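Local coordinates for protein hydroxyethylphosphonate dioxygenase (Streptomyces albus, PDB 6B9R) that probably uses molecular oxygen at a mononuclear iron centre to cleave 2-hydroxyethylphosphonate, yielding hydroxymethylphosphonate, at residues S62-A65 and P69-E72; Y202-T207 and H364-V369; T254-R259 and S283-A288; S319-G322 and P326-R329. All coordinates share one frame; numbering follows the deposited sequence.

Contact 1 (S62-A65 and P69-E72)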
loop_
_atom_site.group_PDB
_atom_site.type_symbol
_atom_site.label_atom_id
_atom_site.label_comp_id
_atom_site.label_asym_id
_atom_site.label_seq_id
_atom_site.Cartn_x
_atom_site.Cartn_y
_atom_site.Cartn_z
ATOM N N SER A 62 -5.387 -21.738 -9.739
ATOM C CA SER A 62 -6.391 -22.178 -8.773
ATOM C C SER A 62 -5.866 -23.316 -7.910
ATOM O O SER A 62 -6.121 -23.349 -6.701
ATOM C CB SER A 62 -7.668 -22.607 -9.496
ATOM O OG SER A 62 -8.201 -21.530 -10.240
ATOM N N ARG A 63 -5.138 -24.266 -8.516
ATOM C CA ARG A 63 -4.542 -25.344 -7.738
ATOM C C ARG A 63 -3.515 -24.809 -6.748
ATOM O O ARG A 63 -3.411 -25.311 -5.619
ATOM C CB ARG A 63 -3.903 -26.375 -8.672
ATOM C CG ARG A 63 -4.925 -27.288 -9.337
ATOM C CD ARG A 63 -4.457 -27.745 -10.707
ATOM N NE ARG A 63 -3.189 -28.467 -10.658
ATOM C CZ ARG A 63 -2.426 -28.692 -11.725
ATOM N NH1 ARG A 63 -1.284 -29.355 -11.604
ATOM N NH2 ARG A 63 -2.805 -28.241 -12.916
ATOM N N ALA A 64 -2.754 -23.784 -7.150
ATOM C CA ALA A 64 -1.747 -23.218 -6.255
ATOM C C ALA A 64 -2.390 -22.544 -5.041
ATOM O O ALA A 64 -1.876 -22.662 -3.921
ATOM C CB ALA A 64 -0.864 -22.227 -7.012
ATOM N N ALA A 65 -3.518 -21.846 -5.238
ATOM C CA ALA A 65 -4.236 -21.244 -4.117
ATOM C C ALA A 65 -4.852 -22.282 -3.188
ATOM O O ALA A 65 -5.149 -21.955 -2.033
ATOM C CB ALA A 65 -5.332 -20.296 -4.616
ATOM N N PRO A 69 -0.702 -21.488 0.959
ATOM C CA PRO A 69 -1.417 -20.392 1.625
ATOM C C PRO A 69 -1.274 -19.058 0.902
ATOM O O PRO A 69 -0.857 -18.056 1.485
ATOM C CB PRO A 69 -0.757 -20.345 3.007
ATOM C CG PRO A 69 0.642 -20.760 2.743
ATOM C CD PRO A 69 0.513 -21.871 1.705
ATOM N N LEU A 70 -1.603 -19.046 -0.385
ATOM C CA LEU A 70 -1.631 -17.793 -1.125
ATOM C C LEU A 70 -2.918 -17.722 -1.937
ATOM O O LEU A 70 -3.720 -18.668 -1.975
ATOM C CB LEU A 70 -0.391 -17.633 -2.018
ATOM C CG LEU A 70 0.047 -18.751 -2.975
ATOM C CD1 LEU A 70 -0.968 -19.078 -4.075
ATOM C CD2 LEU A 70 1.378 -18.375 -3.594
ATOM N N ASN A 71 -3.106 -16.575 -2.590
ATOM C CA ASN A 71 -4.296 -16.276 -3.361
ATOM C C ASN A 71 -3.988 -16.274 -4.848
ATOM O O ASN A 71 -2.857 -16.004 -5.263
ATOM C CB ASN A 71 -4.861 -14.917 -2.948
ATOM C CG ASN A 71 -5.096 -14.848 -1.480
ATOM O OD1 ASN A 71 -6.071 -15.409 -0.978
ATOM N ND2 ASN A 71 -4.181 -14.203 -0.760
ATOM N N GLU A 72 -5.016 -16.584 -5.639
ATOM C CA GLU A 72 -4.902 -16.463 -7.085
ATOM C C GLU A 72 -4.368 -15.087 -7.463
ATOM O O GLU A 72 -3.527 -14.957 -8.361
ATOM C CB GLU A 72 -6.262 -16.717 -7.735
ATOM C CG GLU A 72 -6.838 -18.123 -7.516
ATOM C CD GLU A 72 -7.718 -18.229 -6.270
ATOM O OE1 GLU A 72 -7.698 -17.300 -5.431
ATOM O OE2 GLU A 72 -8.428 -19.249 -6.130
HETATM O O HOH W 1 -8.417 -21.984 -5.516
HETATM O O HOH W 2 -9.875 -20.258 -8.245
#

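Contact 2 (Y202-T207 and H364-V369)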
loop_
_atom_site.group_PDB
_atom_site.type_symbol
_atom_site.label_atom_id
_atom_site.label_comp_id
_atom_site.label_asym_id
_atom_site.label_seq_id
_atom_site.Cartn_x
_atom_site.Cartn_y
_atom_site.Cartn_z
ATOM N N TYR A 202 -20.237 21.553 -18.120
ATOM C CA TYR A 202 -19.754 20.189 -17.956
ATOM C C TYR A 202 -18.620 20.177 -16.941
ATOM O O TYR A 202 -18.164 21.221 -16.472
ATOM C CB TYR A 202 -19.323 19.588 -19.295
ATOM C CG TYR A 202 -18.181 20.287 -20.011
ATOM C CD1 TYR A 202 -18.423 21.332 -20.896
ATOM C CD2 TYR A 202 -16.868 19.875 -19.833
ATOM C CE1 TYR A 202 -17.388 21.960 -21.564
ATOM C CE2 TYR A 202 -15.824 20.501 -20.498
ATOM C CZ TYR A 202 -16.090 21.543 -21.361
ATOM O OH TYR A 202 -15.057 22.167 -22.033
ATOM N N ILE A 203 -18.192 18.965 -16.573
ATOM C CA ILE A 203 -17.110 18.781 -15.620
ATOM C C ILE A 203 -16.131 17.751 -16.165
ATOM O O ILE A 203 -16.471 16.902 -16.989
ATOM C CB ILE A 203 -17.607 18.340 -14.226
ATOM C CG1 ILE A 203 -18.247 16.940 -14.285
ATOM C CG2 ILE A 203 -18.556 19.387 -13.620
ATOM C CD1 ILE A 203 -18.833 16.492 -12.958
ATOM N N LEU A 204 -14.903 17.851 -15.694
ATOM C CA LEU A 204 -13.949 16.751 -15.762
ATOM C C LEU A 204 -13.957 16.152 -14.365
ATOM O O LEU A 204 -13.382 16.722 -13.434
ATOM C CB LEU A 204 -12.562 17.220 -16.192
ATOM C CG LEU A 204 -12.319 17.405 -17.702
ATOM C CD1 LEU A 204 -12.382 16.072 -18.447
ATOM C CD2 LEU A 204 -13.291 18.396 -18.329
ATOM N N ALA A 205 -14.667 15.031 -14.222
ATOM C CA ALA A 205 -14.805 14.295 -12.961
ATOM C C ALA A 205 -13.700 13.249 -12.917
ATOM O O ALA A 205 -13.845 12.153 -13.467
ATOM C CB ALA A 205 -16.187 13.649 -12.859
ATOM N N LEU A 206 -12.579 13.601 -12.288
ATOM C CA LEU A 206 -11.396 12.756 -12.275
ATOM C C LEU A 206 -11.384 11.971 -10.964
ATOM O O LEU A 206 -10.757 12.358 -9.972
ATOM C CB LEU A 206 -10.132 13.614 -12.452
ATOM C CG LEU A 206 -10.159 14.672 -13.574
ATOM C CD1 LEU A 206 -8.792 15.348 -13.748
ATOM C CD2 LEU A 206 -10.640 14.083 -14.898
ATOM N N THR A 207 -12.104 10.851 -10.959
ATOM C CA THR A 207 -12.094 10.007 -9.773
ATOM C C THR A 207 -10.867 9.096 -9.779
ATOM O O THR A 207 -10.298 8.781 -10.828
ATOM C CB THR A 207 -13.376 9.168 -9.660
ATOM O OG1 THR A 207 -13.405 8.178 -10.694
ATOM C CG2 THR A 207 -14.628 10.042 -9.771
ATOM N N HIS A 364 1.616 9.204 -10.862
ATOM C CA HIS A 364 0.925 9.088 -12.147
ATOM C C HIS A 364 0.457 10.470 -12.581
ATOM O O HIS A 364 0.152 11.317 -11.747
ATOM C CB HIS A 364 -0.303 8.182 -12.026
ATOM C CG HIS A 364 0.005 6.770 -11.630
ATOM N ND1 HIS A 364 0.301 5.788 -12.549
ATOM C CD2 HIS A 364 0.042 6.173 -10.416
ATOM C CE1 HIS A 364 0.510 4.646 -11.920
ATOM N NE2 HIS A 364 0.364 4.853 -10.624
ATOM N N GLN A 365 0.332 10.693 -13.888
ATOM C CA GLN A 365 -0.225 11.962 -14.355
ATOM C C GLN A 365 -1.315 11.740 -15.393
ATOM O O GLN A 365 -1.217 10.839 -16.231
ATOM C CB GLN A 365 0.858 12.880 -14.938
ATOM C CG GLN A 365 1.972 13.139 -13.942
ATOM C CD GLN A 365 2.971 14.141 -14.444
ATOM O OE1 GLN A 365 2.651 15.324 -14.609
ATOM N NE2 GLN A 365 4.197 13.680 -14.690
ATOM N N TYR A 366 -2.331 12.600 -15.342
ATOM C CA TYR A 366 -3.419 12.643 -16.306
ATOM C C TYR A 366 -3.481 14.059 -16.870
ATOM O O TYR A 366 -3.425 15.030 -16.112
ATOM C CB TYR A 366 -4.747 12.246 -15.631
ATOM C CG TYR A 366 -5.990 12.610 -16.411
ATOM C CD1 TYR A 366 -6.572 13.871 -16.281
ATOM C CD2 TYR A 366 -6.593 11.692 -17.266
ATOM C CE1 TYR A 366 -7.697 14.213 -16.994
ATOM C CE2 TYR A 366 -7.721 12.022 -17.989
ATOM C CZ TYR A 366 -8.275 13.296 -17.844
ATOM O OH TYR A 366 -9.409 13.653 -18.544
ATOM N N LEU A 367 -3.605 14.178 -18.187
ATOM C CA LEU A 367 -3.664 15.471 -18.847
ATOM C C LEU A 367 -4.934 15.545 -19.678
ATOM O O LEU A 367 -5.373 14.544 -20.244
ATOM C CB LEU A 367 -2.448 15.691 -19.757
ATOM C CG LEU A 367 -1.049 15.467 -19.181
ATOM C CD1 LEU A 367 -0.005 15.708 -20.271
ATOM C CD2 LEU A 367 -0.801 16.384 -17.988
ATOM N N TYR A 368 -5.528 16.737 -19.751
ATOM C CA TYR A 368 -6.704 16.952 -20.584
ATOM C C TYR A 368 -6.605 18.355 -21.165
ATOM O O TYR A 368 -6.400 19.309 -20.413
ATOM C CB TYR A 368 -8.003 16.785 -19.775
ATOM C CG TYR A 368 -9.252 17.055 -20.591
ATOM C CD1 TYR A 368 -9.872 16.038 -21.300
ATOM C CD2 TYR A 368 -9.805 18.340 -20.664
ATOM C CE1 TYR A 368 -11.006 16.290 -22.076
ATOM C CE2 TYR A 368 -10.930 18.590 -21.417
ATOM C CZ TYR A 368 -11.532 17.559 -22.118
ATOM O OH TYR A 368 -12.659 17.836 -22.874
ATOM N N VAL A 369 -6.729 18.490 -22.483
ATOM C CA VAL A 369 -6.489 19.778 -23.133
ATOM C C VAL A 369 -7.778 20.591 -23.103
ATOM O O VAL A 369 -8.740 20.273 -23.804
ATOM C CB VAL A 369 -5.973 19.622 -24.568
ATOM C CG1 VAL A 369 -5.878 21.002 -25.232
ATOM C CG2 VAL A 369 -4.620 18.947 -24.562
HETATM O O HOH W 3 -13.283 20.197 -23.406
#

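Contact 3 (T254-R259 and S283-A288)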
loop_
_atom_site.group_PDB
_atom_site.type_symbol
_atom_site.label_atom_id
_atom_site.label_comp_id
_atom_site.label_asym_id
_atom_site.label_seq_id
_atom_site.Cartn_x
_atom_site.Cartn_y
_atom_site.Cartn_z
ATOM N N THR A 254 4.360 3.663 31.890
ATOM C CA THR A 254 5.547 3.831 32.729
ATOM C C THR A 254 6.808 3.336 32.024
ATOM O O THR A 254 7.892 3.905 32.214
ATOM C CB THR A 254 5.373 3.108 34.074
ATOM O OG1 THR A 254 5.140 1.704 33.853
ATOM C CG2 THR A 254 4.206 3.698 34.857
ATOM N N GLU A 255 6.699 2.272 31.222
ATOM C CA GLU A 255 7.868 1.794 30.485
ATOM C C GLU A 255 8.264 2.784 29.393
ATOM O O GLU A 255 9.443 3.120 29.241
ATOM C CB GLU A 255 7.590 0.407 29.891
ATOM C CG GLU A 255 8.688 -0.103 28.964
ATOM C CD GLU A 255 9.993 -0.418 29.691
ATOM O OE1 GLU A 255 9.993 -0.458 30.942
ATOM O OE2 GLU A 255 11.021 -0.638 29.008
ATOM N N LEU A 256 7.282 3.269 28.628
ATOM C CA LEU A 256 7.573 4.266 27.604
ATOM C C LEU A 256 8.128 5.534 28.231
ATOM O O LEU A 256 9.039 6.159 27.677
ATOM C CB LEU A 256 6.321 4.573 26.791
ATOM C CG LEU A 256 6.447 5.669 25.728
ATOM C CD1 LEU A 256 7.566 5.347 24.746
ATOM C CD2 LEU A 256 5.121 5.802 24.991
ATOM N N ALA A 257 7.596 5.925 29.392
ATOM C CA ALA A 257 8.147 7.077 30.104
ATOM C C ALA A 257 9.609 6.846 30.452
ATOM O O ALA A 257 10.455 7.731 30.269
ATOM C CB ALA A 257 7.341 7.352 31.367
ATOM N N ASP A 258 9.922 5.657 30.974
ATOM C CA ASP A 258 11.290 5.369 31.389
ATOM C C ASP A 258 12.221 5.313 30.183
ATOM O O ASP A 258 13.330 5.860 30.221
ATOM C CB ASP A 258 11.327 4.059 32.180
ATOM C CG ASP A 258 12.560 3.939 33.060
ATOM O OD1 ASP A 258 13.072 4.984 33.515
ATOM O OD2 ASP A 258 13.022 2.802 33.286
ATOM N N ARG A 259 11.776 4.682 29.092
ATOM C CA ARG A 259 12.616 4.594 27.905
ATOM C C ARG A 259 12.796 5.959 27.254
ATOM O O ARG A 259 13.874 6.264 26.732
ATOM C CB ARG A 259 12.028 3.600 26.899
ATOM C CG ARG A 259 11.918 2.141 27.386
ATOM C CD ARG A 259 13.279 1.413 27.507
ATOM N NE ARG A 259 14.122 1.932 28.589
ATOM C CZ ARG A 259 13.895 1.746 29.890
ATOM N NH1 ARG A 259 12.848 1.040 30.298
ATOM N NH2 ARG A 259 14.720 2.271 30.790
ATOM N N SER A 283 10.437 13.327 19.342
ATOM C CA SER A 283 11.675 12.626 19.009
ATOM C C SER A 283 11.995 11.566 20.048
ATOM O O SER A 283 12.408 10.452 19.701
ATOM C CB SER A 283 12.838 13.613 18.899
ATOM O OG SER A 283 12.589 14.590 17.911
ATOM N N ALA A 284 11.834 11.906 21.329
ATOM C CA ALA A 284 12.115 10.962 22.403
ATOM C C ALA A 284 11.132 9.798 22.379
ATOM O O ALA A 284 11.530 8.636 22.530
ATOM C CB ALA A 284 12.080 11.686 23.751
ATOM N N LEU A 285 9.845 10.087 22.189
ATOM C CA LEU A 285 8.859 9.015 22.115
ATOM C C LEU A 285 9.119 8.116 20.917
ATOM O O LEU A 285 9.072 6.886 21.036
ATOM C CB LEU A 285 7.446 9.594 22.048
ATOM C CG LEU A 285 6.937 10.328 23.287
ATOM C CD1 LEU A 285 5.683 11.112 22.948
ATOM C CD2 LEU A 285 6.669 9.345 24.426
ATOM N N ALA A 286 9.395 8.711 19.754
ATOM C CA ALA A 286 9.650 7.913 18.555
ATOM C C ALA A 286 10.818 6.956 18.760
ATOM O O ALA A 286 10.716 5.766 18.445
ATOM C CB ALA A 286 9.911 8.819 17.355
ATOM N N GLU A 287 11.936 7.458 19.300
ATOM C CA GLU A 287 13.096 6.598 19.523
ATOM C C GLU A 287 12.760 5.476 20.487
ATOM O O GLU A 287 13.189 4.331 20.298
ATOM C CB GLU A 287 14.280 7.404 20.063
ATOM C CG GLU A 287 15.608 6.615 20.130
ATOM C CD GLU A 287 15.731 5.627 21.313
ATOM O OE1 GLU A 287 15.063 5.805 22.364
ATOM O OE2 GLU A 287 16.518 4.659 21.190
ATOM N N ALA A 288 12.008 5.793 21.542
ATOM C CA ALA A 288 11.640 4.771 22.503
ATOM C C ALA A 288 10.757 3.715 21.864
ATOM O O ALA A 288 10.806 2.548 22.260
ATOM C CB ALA A 288 10.930 5.413 23.694
#

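Contact 4 (S319-G322 and P326-R329)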
loop_
_atom_site.group_PDB
_atom_site.type_symbol
_atom_site.label_atom_id
_atom_site.label_comp_id
_atom_site.label_asym_id
_atom_site.label_seq_id
_atom_site.Cartn_x
_atom_site.Cartn_y
_atom_site.Cartn_z
ATOM N N SER A 319 4.777 30.756 -12.011
ATOM C CA SER A 319 5.346 30.513 -13.327
ATOM C C SER A 319 6.503 29.534 -13.229
ATOM O O SER A 319 7.186 29.448 -12.205
ATOM C CB SER A 319 5.836 31.812 -13.964
ATOM O OG SER A 319 4.744 32.577 -14.392
ATOM N N TYR A 320 6.726 28.806 -14.316
ATOM C CA TYR A 320 7.783 27.801 -14.349
ATOM C C TYR A 320 8.572 27.960 -15.642
ATOM O O TYR A 320 7.971 28.024 -16.723
ATOM C CB TYR A 320 7.205 26.379 -14.244
ATOM C CG TYR A 320 8.287 25.329 -14.155
ATOM C CD1 TYR A 320 8.889 24.830 -15.299
ATOM C CD2 TYR A 320 8.729 24.869 -12.925
ATOM C CE1 TYR A 320 9.904 23.884 -15.222
ATOM C CE2 TYR A 320 9.741 23.920 -12.834
ATOM C CZ TYR A 320 10.323 23.435 -13.984
ATOM O OH TYR A 320 11.326 22.497 -13.890
ATOM N N PRO A 321 9.916 27.986 -15.585
ATOM C CA PRO A 321 10.702 27.763 -14.364
ATOM C C PRO A 321 10.806 29.002 -13.491
ATOM O O PRO A 321 11.333 28.946 -12.390
ATOM C CB PRO A 321 12.075 27.372 -14.903
ATOM C CG PRO A 321 12.173 28.114 -16.200
ATOM C CD PRO A 321 10.776 28.153 -16.771
ATOM N N GLY A 322 10.288 30.112 -13.983
ATOM C CA GLY A 322 10.305 31.340 -13.223
ATOM C C GLY A 322 9.798 32.499 -14.049
ATOM O O GLY A 322 9.625 32.401 -15.267
ATOM N N PRO A 326 9.077 32.571 -18.504
ATOM C CA PRO A 326 8.121 31.528 -18.106
ATOM C C PRO A 326 7.778 30.648 -19.294
ATOM O O PRO A 326 7.505 31.142 -20.390
ATOM C CB PRO A 326 6.899 32.321 -17.631
ATOM C CG PRO A 326 6.956 33.579 -18.440
ATOM C CD PRO A 326 8.428 33.887 -18.662
ATOM N N ALA A 327 7.820 29.337 -19.075
ATOM C CA ALA A 327 7.318 28.392 -20.060
ATOM C C ALA A 327 5.889 27.974 -19.765
ATOM O O ALA A 327 5.116 27.709 -20.695
ATOM C CB ALA A 327 8.212 27.148 -20.105
ATOM N N TYR A 328 5.534 27.894 -18.488
ATOM C CA TYR A 328 4.206 27.485 -18.065
ATOM C C TYR A 328 3.761 28.404 -16.947
ATOM O O TYR A 328 4.585 28.909 -16.179
ATOM C CB TYR A 328 4.169 26.032 -17.525
ATOM C CG TYR A 328 4.961 25.050 -18.345
ATOM C CD1 TYR A 328 4.592 24.755 -19.647
ATOM C CD2 TYR A 328 6.075 24.413 -17.814
ATOM C CE1 TYR A 328 5.328 23.853 -20.408
ATOM C CE2 TYR A 328 6.803 23.501 -18.553
ATOM C CZ TYR A 328 6.419 23.217 -19.843
ATOM O OH TYR A 328 7.145 22.323 -20.584
ATOM N N ARG A 329 2.452 28.587 -16.833
ATOM C CA ARG A 329 1.879 29.253 -15.670
ATOM C C ARG A 329 0.940 28.257 -15.013
ATOM O O ARG A 329 0.024 27.742 -15.664
ATOM C CB ARG A 329 1.150 30.544 -16.057
ATOM C CG ARG A 329 0.971 31.519 -14.884
ATOM C CD ARG A 329 -0.226 31.143 -14.021
ATOM N NE ARG A 329 -1.463 31.176 -14.802
ATOM C CZ ARG A 329 -2.218 32.254 -14.998
ATOM N NH1 ARG A 329 -1.894 33.436 -14.463
ATOM N NH2 ARG A 329 -3.317 32.147 -15.732
#

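Contact 1 (S62-A65 and P69-E72)
The carboxylate end of E72 lies against the methyl group of A65, with CD of E72 3.6 Å from CB of A65. A bend at chi2 (91°) turns the carboxylate over the A65 methyl instead of letting it run straight out. Alanine suits the place because its short side chain lets the carboxylate settle close to the helix surface. Two waters then tie the acid to the preceding part of the helix. One donates to E72 OE2 over 2.8 Å and to the backbone oxygen S62 O over 2.9 Å; the other donates to the same E72 OE2 and to S62 OG, which is also bonded to W58 O. Segment 62-65 lies toward the C-terminal end of helix 58-67, the fourth helix of the N-terminal helical region, and 69-72 is the loop that doubles back across it after the chain leaves the helix. On the way, L70 O receives a CA-H...O contact from A65, 3.4 Å from A65 CA. L70 turns its CD1 branch to the carbonyl of A64, 3.7 Å from A64 O, and a leucine can cover this buried backbone while also meeting the A64 methyl group. The other carboxylate oxygen, E72 OE1, is hydrogen-bonded to H79 NE2 of the second subunit. With an alanine in place of E72, both waters would probably lose their shared acceptor, and that histidine of the second subunit its mate. N71, pointing away from the helix, likewise serves the dimer: its OD1 accepts from H79 N and its ND2 donates to R118 O, both of the second subunit.

Contact 2 (Y202-T207 and H364-V369)
A water 3.0 Å from Y202 OH lies between the Y202 and Y368 hydroxyls, spanning two facing sheets, though its leg to Y368 OH is doubtfully short. The contact is the buried packing between the two beta domains of a tandem cupin fold: strand 202-208 belongs to one sheet, strand 364-369 to the other. The segments run nearly antiparallel, at 170°, with axes 10.7 Å apart; they meet through side chains and not through backbone pairing. L204 and L206 point toward Y366 and Y368, so branched aliphatic groups from one sheet meet broad rings from the other. Y366 and Y368 both have CG anti to the backbone N (chi1 164° in Y366), which extends each ring across to the leucines. L206 sets both methyls against the Y366 ring, CD1 being 3.6 Å from Y366 CE1, while the hydroxyl of that tyrosine bonds to T114 OG1, giving this buried polar atom a partner. Strand 152-158, hydrogen-bonded beside strand 202-208, supplies the iron ligand Q153; the L206 side chain is about 10 Å from the metal. Around L204 the fit is a CH-pi contact: its CD1 methyl sits over the centre of the Y368 ring, 3.7 Å from the ring centroid.

Contact 3 (T254-R259 and S283-A288)
L256 and A288 make the tight part of this contact, with L256 CD1 3.5 Å from A288 CB. Next to it, L256 crosses L285 at about a right angle, and its CG lies 3.9 Å from L285 CD2. The leucine has CG anti to the backbone N (chi1 176°), which carries the branched end over to the other helix, where the small A288 leaves room for it. Helices 253-260 and 279-288 both lie within the Cro/C1-type helix-turn-helix domain; the segments cross steeply, at 111°, with axes 9.2 Å apart. V267 of helix 264-271 also touches L256, so side chains of two other helices close on it. Cutting L256 back to an alanine would probably open a gap between the two helices and leave L285 CD2 and A288 CB without this apolar mate. Toward solvent the packing thins. R259 offers only its CB to A288, 3.8 Å from A288 CB, and its chain then bends away at chi2 and chi3. There a long, charged residue suits the solvent-facing side: R259 NH1 forms a salt bridge to E255 OE2 at 2.8 Å, approaching from above the carboxylate plane, while R259 NH2 makes a weaker one to D258 OD2.

Contact 4 (S319-G322 and P326-R329)
A beta hairpin, strands 317-320 and 328-332, carries a classic beta bulge where A327 and Y328 both face Y320. Y320 O is gripped by two backbone donors: A327 N at 2.7 Å (148° at the hydrogen) and Y328 N at 3.0 Å (158°), the second in the carbonyl plane. The return bond, from Y320 N to Y328 O, spans 2.8 Å and completes the hydrogen-bonded pair Y320-Y328. S319 and R329 follow as a non-hydrogen-bonded pair, where S319 CA comes 3.4 Å from Y328 O in a CA-H...O contact. Directly after Y320, which faces the bulge, the chain turns at P321, whose cis peptide bond redirects it; P321 CB lies over one face of the Y320 ring, toward its rim, a common partnership of an aromatic residue with a following cis proline. Y320 and Y328 lie side by side on one face of the hairpin, Y320 CD1 meeting the edge of the Y328 ring 3.8 Å from Y328 CD2. A327 is small enough to place its methyl over the centre of the same Y328 ring. On the other face, S319 CB packs 3.9 Å from P326 CB, two compact groups at a partly exposed place. Strand 328-332 is flanked on its far side by strand 343-349, where R329 forms a salt bridge with D348, while strand 317-320 is one of the two outermost strands of the sheet within this chain. Y328 OH reaches inward to bond with A356 O and L406 N, and Y320 packs on P359 of its own chain and on T252 of the second subunit, just before its helix 253-260.

From the N terminus, contact 1 closes first: a short turn at the end of helix 58-67, before any beta domain begins. Contact 2 then opens on strand 202-208 and shuts only at strand 364-369, closing a long loop and packing the sheets of the two beta domains together. Nested in that loop, one after the other, are contact 3, which joins two helices of the helix-turn-helix domain, and contact 4, a local hairpin. Contact 4 belongs to the same sheet as the second strand of contact 2, with centres about 22 Å apart. No two contacts touch or cross in sequence; all four reach the second subunit, contact 2 through H364.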